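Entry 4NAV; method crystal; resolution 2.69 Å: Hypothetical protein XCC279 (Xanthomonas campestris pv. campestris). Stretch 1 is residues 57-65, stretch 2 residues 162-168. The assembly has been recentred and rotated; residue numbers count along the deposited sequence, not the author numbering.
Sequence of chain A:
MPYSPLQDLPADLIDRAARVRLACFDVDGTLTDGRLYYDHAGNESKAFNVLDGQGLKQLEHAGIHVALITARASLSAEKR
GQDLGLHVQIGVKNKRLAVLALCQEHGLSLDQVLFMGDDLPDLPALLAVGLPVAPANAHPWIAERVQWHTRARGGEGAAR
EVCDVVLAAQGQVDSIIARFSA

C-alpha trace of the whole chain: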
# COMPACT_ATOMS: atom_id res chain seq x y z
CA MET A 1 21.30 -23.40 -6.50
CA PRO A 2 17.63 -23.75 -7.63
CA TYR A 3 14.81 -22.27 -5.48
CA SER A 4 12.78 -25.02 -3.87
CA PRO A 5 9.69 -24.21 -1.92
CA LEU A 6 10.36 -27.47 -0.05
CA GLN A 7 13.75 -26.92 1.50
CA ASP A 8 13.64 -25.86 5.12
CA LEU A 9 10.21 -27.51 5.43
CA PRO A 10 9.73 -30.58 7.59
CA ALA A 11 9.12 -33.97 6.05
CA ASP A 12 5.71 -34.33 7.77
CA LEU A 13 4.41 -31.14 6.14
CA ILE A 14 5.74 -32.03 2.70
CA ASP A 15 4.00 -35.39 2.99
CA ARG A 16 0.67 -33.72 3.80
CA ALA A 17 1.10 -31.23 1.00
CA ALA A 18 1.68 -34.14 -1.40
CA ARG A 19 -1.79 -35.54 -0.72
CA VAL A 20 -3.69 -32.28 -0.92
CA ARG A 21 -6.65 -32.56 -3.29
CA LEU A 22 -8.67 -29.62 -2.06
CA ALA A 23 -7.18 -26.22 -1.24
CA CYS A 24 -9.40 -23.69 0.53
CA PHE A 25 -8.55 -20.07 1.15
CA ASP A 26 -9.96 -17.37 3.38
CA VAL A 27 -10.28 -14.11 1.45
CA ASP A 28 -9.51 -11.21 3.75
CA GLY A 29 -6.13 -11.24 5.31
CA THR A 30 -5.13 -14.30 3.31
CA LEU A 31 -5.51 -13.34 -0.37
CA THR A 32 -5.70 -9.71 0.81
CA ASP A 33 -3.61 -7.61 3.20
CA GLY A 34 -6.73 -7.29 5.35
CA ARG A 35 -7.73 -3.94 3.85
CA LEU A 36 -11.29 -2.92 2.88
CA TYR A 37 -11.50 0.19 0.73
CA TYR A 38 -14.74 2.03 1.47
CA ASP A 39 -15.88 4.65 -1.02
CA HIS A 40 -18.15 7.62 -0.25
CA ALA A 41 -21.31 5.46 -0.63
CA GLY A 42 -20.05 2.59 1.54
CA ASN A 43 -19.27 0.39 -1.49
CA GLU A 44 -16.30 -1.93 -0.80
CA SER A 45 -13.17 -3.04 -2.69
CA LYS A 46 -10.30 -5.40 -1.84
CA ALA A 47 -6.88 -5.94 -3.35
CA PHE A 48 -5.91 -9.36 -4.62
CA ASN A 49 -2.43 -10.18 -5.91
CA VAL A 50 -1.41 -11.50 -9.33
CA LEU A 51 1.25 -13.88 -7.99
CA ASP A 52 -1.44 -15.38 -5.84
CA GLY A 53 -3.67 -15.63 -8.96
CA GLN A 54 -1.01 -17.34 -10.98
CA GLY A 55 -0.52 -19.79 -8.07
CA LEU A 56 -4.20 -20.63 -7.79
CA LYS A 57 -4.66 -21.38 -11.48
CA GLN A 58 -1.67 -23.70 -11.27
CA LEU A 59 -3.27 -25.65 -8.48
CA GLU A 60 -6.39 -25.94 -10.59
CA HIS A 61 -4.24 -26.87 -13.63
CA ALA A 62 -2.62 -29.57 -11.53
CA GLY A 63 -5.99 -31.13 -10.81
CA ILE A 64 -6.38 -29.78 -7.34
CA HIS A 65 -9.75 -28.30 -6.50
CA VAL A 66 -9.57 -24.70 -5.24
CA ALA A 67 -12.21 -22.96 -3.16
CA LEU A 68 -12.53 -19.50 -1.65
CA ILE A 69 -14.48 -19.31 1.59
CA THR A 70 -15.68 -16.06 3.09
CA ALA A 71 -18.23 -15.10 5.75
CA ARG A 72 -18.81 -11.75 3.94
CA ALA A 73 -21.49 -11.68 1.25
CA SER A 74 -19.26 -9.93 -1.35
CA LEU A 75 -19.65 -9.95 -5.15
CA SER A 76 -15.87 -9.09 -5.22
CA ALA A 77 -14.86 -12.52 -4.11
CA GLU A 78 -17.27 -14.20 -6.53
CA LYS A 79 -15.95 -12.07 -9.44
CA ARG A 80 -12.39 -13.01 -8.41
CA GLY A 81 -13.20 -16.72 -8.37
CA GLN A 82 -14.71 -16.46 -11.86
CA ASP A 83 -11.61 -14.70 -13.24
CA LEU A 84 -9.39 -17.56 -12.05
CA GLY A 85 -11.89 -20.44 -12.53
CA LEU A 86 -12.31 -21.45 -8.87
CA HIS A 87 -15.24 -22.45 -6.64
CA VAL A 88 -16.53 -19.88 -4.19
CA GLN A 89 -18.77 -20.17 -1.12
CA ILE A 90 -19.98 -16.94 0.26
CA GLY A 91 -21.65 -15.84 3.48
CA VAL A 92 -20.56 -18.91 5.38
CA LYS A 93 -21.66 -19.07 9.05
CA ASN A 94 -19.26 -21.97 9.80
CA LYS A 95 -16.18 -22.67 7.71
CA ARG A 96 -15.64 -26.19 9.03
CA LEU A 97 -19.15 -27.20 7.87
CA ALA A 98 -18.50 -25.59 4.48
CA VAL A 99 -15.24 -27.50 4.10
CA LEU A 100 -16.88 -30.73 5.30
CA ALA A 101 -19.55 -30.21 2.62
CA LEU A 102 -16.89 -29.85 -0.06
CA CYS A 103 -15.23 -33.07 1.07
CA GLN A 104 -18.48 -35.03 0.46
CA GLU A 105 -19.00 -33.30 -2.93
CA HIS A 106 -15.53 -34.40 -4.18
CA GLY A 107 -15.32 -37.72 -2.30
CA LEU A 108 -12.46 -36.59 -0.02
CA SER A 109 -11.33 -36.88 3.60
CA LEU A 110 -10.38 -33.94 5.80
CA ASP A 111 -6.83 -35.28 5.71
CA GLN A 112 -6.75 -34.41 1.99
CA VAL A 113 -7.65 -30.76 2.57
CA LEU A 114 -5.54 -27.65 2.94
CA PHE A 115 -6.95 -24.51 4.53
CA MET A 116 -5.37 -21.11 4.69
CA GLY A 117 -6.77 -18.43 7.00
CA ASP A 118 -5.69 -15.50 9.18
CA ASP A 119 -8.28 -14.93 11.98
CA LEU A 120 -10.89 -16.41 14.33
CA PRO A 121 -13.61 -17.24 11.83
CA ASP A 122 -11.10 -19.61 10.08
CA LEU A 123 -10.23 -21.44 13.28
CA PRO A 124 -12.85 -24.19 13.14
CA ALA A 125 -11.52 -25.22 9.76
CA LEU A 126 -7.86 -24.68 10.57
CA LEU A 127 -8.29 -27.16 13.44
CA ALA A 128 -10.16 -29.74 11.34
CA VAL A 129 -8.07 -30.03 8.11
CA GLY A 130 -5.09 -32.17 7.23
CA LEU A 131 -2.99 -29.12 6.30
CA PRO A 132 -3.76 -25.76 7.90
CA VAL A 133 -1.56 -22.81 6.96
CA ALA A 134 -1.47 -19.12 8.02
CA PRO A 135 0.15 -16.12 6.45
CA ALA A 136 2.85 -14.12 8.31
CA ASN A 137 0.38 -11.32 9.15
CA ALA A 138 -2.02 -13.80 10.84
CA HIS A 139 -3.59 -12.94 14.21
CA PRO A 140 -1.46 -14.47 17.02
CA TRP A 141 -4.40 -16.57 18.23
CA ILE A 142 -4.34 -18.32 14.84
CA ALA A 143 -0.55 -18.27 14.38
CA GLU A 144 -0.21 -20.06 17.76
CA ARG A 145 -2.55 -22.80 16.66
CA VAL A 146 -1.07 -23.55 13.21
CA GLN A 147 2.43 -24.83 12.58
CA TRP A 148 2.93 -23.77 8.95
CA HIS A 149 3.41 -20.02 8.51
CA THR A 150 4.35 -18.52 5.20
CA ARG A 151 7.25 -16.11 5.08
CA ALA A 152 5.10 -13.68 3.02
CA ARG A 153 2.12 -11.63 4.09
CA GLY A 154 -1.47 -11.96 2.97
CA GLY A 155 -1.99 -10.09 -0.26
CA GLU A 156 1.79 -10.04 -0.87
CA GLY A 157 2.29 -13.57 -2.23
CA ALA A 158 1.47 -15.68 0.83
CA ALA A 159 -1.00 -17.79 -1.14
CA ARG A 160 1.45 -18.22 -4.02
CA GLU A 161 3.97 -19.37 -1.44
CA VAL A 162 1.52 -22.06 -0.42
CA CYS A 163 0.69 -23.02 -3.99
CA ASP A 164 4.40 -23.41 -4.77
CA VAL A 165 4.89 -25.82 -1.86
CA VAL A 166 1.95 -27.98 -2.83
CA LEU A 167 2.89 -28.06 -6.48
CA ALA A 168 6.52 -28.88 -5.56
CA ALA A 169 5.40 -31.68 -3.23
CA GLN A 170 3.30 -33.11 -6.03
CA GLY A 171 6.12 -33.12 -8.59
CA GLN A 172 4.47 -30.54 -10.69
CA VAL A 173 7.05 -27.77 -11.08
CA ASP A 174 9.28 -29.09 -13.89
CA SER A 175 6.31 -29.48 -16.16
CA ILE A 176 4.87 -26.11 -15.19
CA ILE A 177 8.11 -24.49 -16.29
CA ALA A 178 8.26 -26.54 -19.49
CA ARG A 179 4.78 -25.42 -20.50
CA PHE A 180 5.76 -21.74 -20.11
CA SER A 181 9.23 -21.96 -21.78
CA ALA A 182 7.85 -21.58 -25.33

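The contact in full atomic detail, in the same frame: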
# COMPACT_ATOMS: atom_id res chain seq x y z
N LYS A 57 -4.45 -20.75 -10.20
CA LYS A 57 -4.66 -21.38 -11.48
C LYS A 57 -3.81 -22.65 -11.62
O LYS A 57 -4.26 -23.66 -12.14
CB LYS A 57 -4.30 -20.41 -12.61
CG LYS A 57 -5.38 -19.42 -12.91
CD LYS A 57 -4.93 -18.44 -13.98
CE LYS A 57 -6.04 -17.45 -14.31
NZ LYS A 57 -5.64 -16.33 -15.20
N GLN A 58 -2.59 -22.60 -11.10
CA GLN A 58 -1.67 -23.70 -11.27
C GLN A 58 -2.09 -24.89 -10.46
O GLN A 58 -1.96 -26.04 -10.92
CB GLN A 58 -0.31 -23.27 -10.87
CG GLN A 58 0.10 -22.06 -11.64
CD GLN A 58 0.83 -22.39 -12.87
OE1 GLN A 58 0.27 -22.40 -13.98
NE2 GLN A 58 2.11 -22.73 -12.70
N LEU A 59 -2.60 -24.62 -9.26
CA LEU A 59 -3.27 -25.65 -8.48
C LEU A 59 -4.43 -26.25 -9.26
O LEU A 59 -4.53 -27.47 -9.40
CB LEU A 59 -3.79 -25.11 -7.17
CG LEU A 59 -2.78 -24.81 -6.07
CD1 LEU A 59 -3.52 -24.42 -4.82
CD2 LEU A 59 -1.87 -26.00 -5.77
N GLU A 60 -5.28 -25.40 -9.84
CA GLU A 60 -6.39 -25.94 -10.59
C GLU A 60 -5.82 -26.78 -11.77
O GLU A 60 -6.23 -27.91 -11.99
CB GLU A 60 -7.37 -24.85 -11.03
CG GLU A 60 -8.80 -25.35 -11.27
CD GLU A 60 -9.61 -25.67 -10.00
OE1 GLU A 60 -9.45 -24.97 -8.97
OE2 GLU A 60 -10.41 -26.64 -10.04
N HIS A 61 -4.86 -26.22 -12.49
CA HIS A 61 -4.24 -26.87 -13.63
C HIS A 61 -3.58 -28.20 -13.27
O HIS A 61 -3.49 -29.11 -14.12
CB HIS A 61 -3.20 -25.92 -14.23
CG HIS A 61 -2.80 -26.23 -15.62
ND1 HIS A 61 -1.71 -27.00 -15.93
CD2 HIS A 61 -3.34 -25.84 -16.80
CE1 HIS A 61 -1.60 -27.09 -17.24
NE2 HIS A 61 -2.58 -26.39 -17.79
N ALA A 62 -3.17 -28.33 -12.02
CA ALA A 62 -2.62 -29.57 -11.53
C ALA A 62 -3.67 -30.46 -10.87
O ALA A 62 -3.35 -31.43 -10.17
CB ALA A 62 -1.53 -29.29 -10.55
N GLY A 63 -4.93 -30.18 -11.16
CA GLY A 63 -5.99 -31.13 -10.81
C GLY A 63 -6.40 -31.08 -9.37
O GLY A 63 -7.09 -31.97 -8.89
N ILE A 64 -6.01 -30.00 -8.71
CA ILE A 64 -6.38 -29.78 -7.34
C ILE A 64 -7.55 -28.85 -7.35
O ILE A 64 -7.46 -27.82 -7.97
CB ILE A 64 -5.21 -29.16 -6.57
CG1 ILE A 64 -4.01 -30.09 -6.61
CG2 ILE A 64 -5.59 -28.89 -5.12
CD1 ILE A 64 -2.73 -29.48 -6.11
N HIS A 65 -8.60 -29.19 -6.63
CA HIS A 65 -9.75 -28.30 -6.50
C HIS A 65 -9.46 -27.10 -5.57
O HIS A 65 -8.91 -27.25 -4.49
CB HIS A 65 -10.97 -29.07 -6.01
CG HIS A 65 -11.39 -30.17 -6.94
ND1 HIS A 65 -11.18 -31.51 -6.66
CD2 HIS A 65 -11.97 -30.13 -8.16
CE1 HIS A 65 -11.63 -32.25 -7.66
NE2 HIS A 65 -12.11 -31.43 -8.58
N VAL A 162 2.16 -20.81 -0.73
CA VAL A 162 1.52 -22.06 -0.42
C VAL A 162 1.40 -22.90 -1.68
O VAL A 162 1.81 -24.06 -1.70
CB VAL A 162 0.13 -21.82 0.19
CG1 VAL A 162 -0.74 -23.08 0.17
CG2 VAL A 162 0.28 -21.34 1.61
N CYS A 163 0.82 -22.32 -2.72
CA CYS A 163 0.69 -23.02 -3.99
C CYS A 163 2.02 -23.65 -4.42
O CYS A 163 2.09 -24.83 -4.74
CB CYS A 163 0.17 -22.07 -5.03
SG CYS A 163 -1.54 -21.49 -4.72
N ASP A 164 3.10 -22.89 -4.35
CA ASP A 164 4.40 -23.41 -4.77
C ASP A 164 4.83 -24.65 -3.99
O ASP A 164 5.28 -25.64 -4.57
CB ASP A 164 5.45 -22.34 -4.64
CG ASP A 164 5.24 -21.18 -5.60
OD1 ASP A 164 4.48 -21.32 -6.58
OD2 ASP A 164 5.89 -20.13 -5.40
N VAL A 165 4.57 -24.66 -2.68
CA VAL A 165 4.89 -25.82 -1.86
C VAL A 165 4.13 -27.06 -2.31
O VAL A 165 4.71 -28.14 -2.55
CB VAL A 165 4.57 -25.54 -0.39
CG1 VAL A 165 4.48 -26.84 0.41
CG2 VAL A 165 5.61 -24.58 0.20
N VAL A 166 2.82 -26.88 -2.49
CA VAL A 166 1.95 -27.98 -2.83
C VAL A 166 2.34 -28.55 -4.18
O VAL A 166 2.56 -29.77 -4.34
CB VAL A 166 0.49 -27.53 -2.81
CG1 VAL A 166 -0.42 -28.62 -3.36
CG2 VAL A 166 0.08 -27.23 -1.39
N LEU A 167 2.45 -27.67 -5.16
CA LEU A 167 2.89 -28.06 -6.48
C LEU A 167 4.27 -28.77 -6.43
O LEU A 167 4.44 -29.84 -7.01
CB LEU A 167 2.95 -26.84 -7.38
CG LEU A 167 1.56 -26.23 -7.68
CD1 LEU A 167 1.69 -24.88 -8.34
CD2 LEU A 167 0.77 -27.17 -8.59
N ALA A 168 5.22 -28.23 -5.65
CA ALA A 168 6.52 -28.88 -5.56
C ALA A 168 6.39 -30.29 -4.95
O ALA A 168 7.00 -31.23 -5.41
CB ALA A 168 7.47 -28.04 -4.72

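Two helical segments of one chain pack side by side here. Residues that touch are at least 102 apart in sequence. The helix through residues 57-61 and the helix through 162-168 run in nearly the same direction, with 23° between their axes. The axes come within 9.9 Å of each other, a usual spacing for helices separated by a layer of side chains. The backbones are nearest at Leu59 and Cys163, whose CA atoms lie 6.5 Å apart. No hydrogen bond crosses the contact. It is apolar packing and buries 280 Å² in all.

Leu59 is the centre of the contact. Its CA-to-CB bond points sideways, but its end comes nearer to the other helix. Chi1 is m and chi2 is t, a common leucine rotamer on helices. This conformation directs the two methyls at different neighbours. Leu59 CD1 lies 3.5 Å from Cys163 SG. Leu59 CD2 lies 3.8 Å from Val166 CG1 and 3.9 Å from Leu167 CG. Cys163 and Val166 both point toward the first stretch. Cys163 takes chi1 m, and its sulfur packs here as an apolar atom.

Leu167 follows the same pattern from the other side. It also starts sideways, uses the m,t rotamer, and ends nearer its partners. Its two methyls also meet different residues most closely. Leu167 CD1 sits 3.6 Å from Gln58 CB, while Leu167 CD2 sits 3.7 Å from Ala62 CB. Gln58 therefore offers the aliphatic base of its side chain to this contact. Its OE1 is hydrogen-bonded elsewhere in the structure.

Ala62 is the first residue after the helix to leave helical phi/psi. Ala62 N still bonds to Gln58 O at 2.8 Å, and its methyl still points toward Leu167. Gly63 follows with a phi of 80°, a positive value that favours glycine. Gly63 N bonds to Glu60 O at 2.7 Å. Ile64 N then bonds back to Leu59 O at 3.0 Å, which ties the turn to the helix. After this turn Ile64 points toward the second helix. With chi1 m and chi2 t its chain is extended at the end, and Ile64 CD1 reaches to 3.7 Å from Val166 CG1. The same valine methyl thus meets both Leu59 and Ile64. Val166 has chi1 t.

Within the second helix, Leu167 N bonds to Cys163 O at 2.9 Å. This regular helical turn holds Cys163, Val166 and Leu167 in place as one apolar surface.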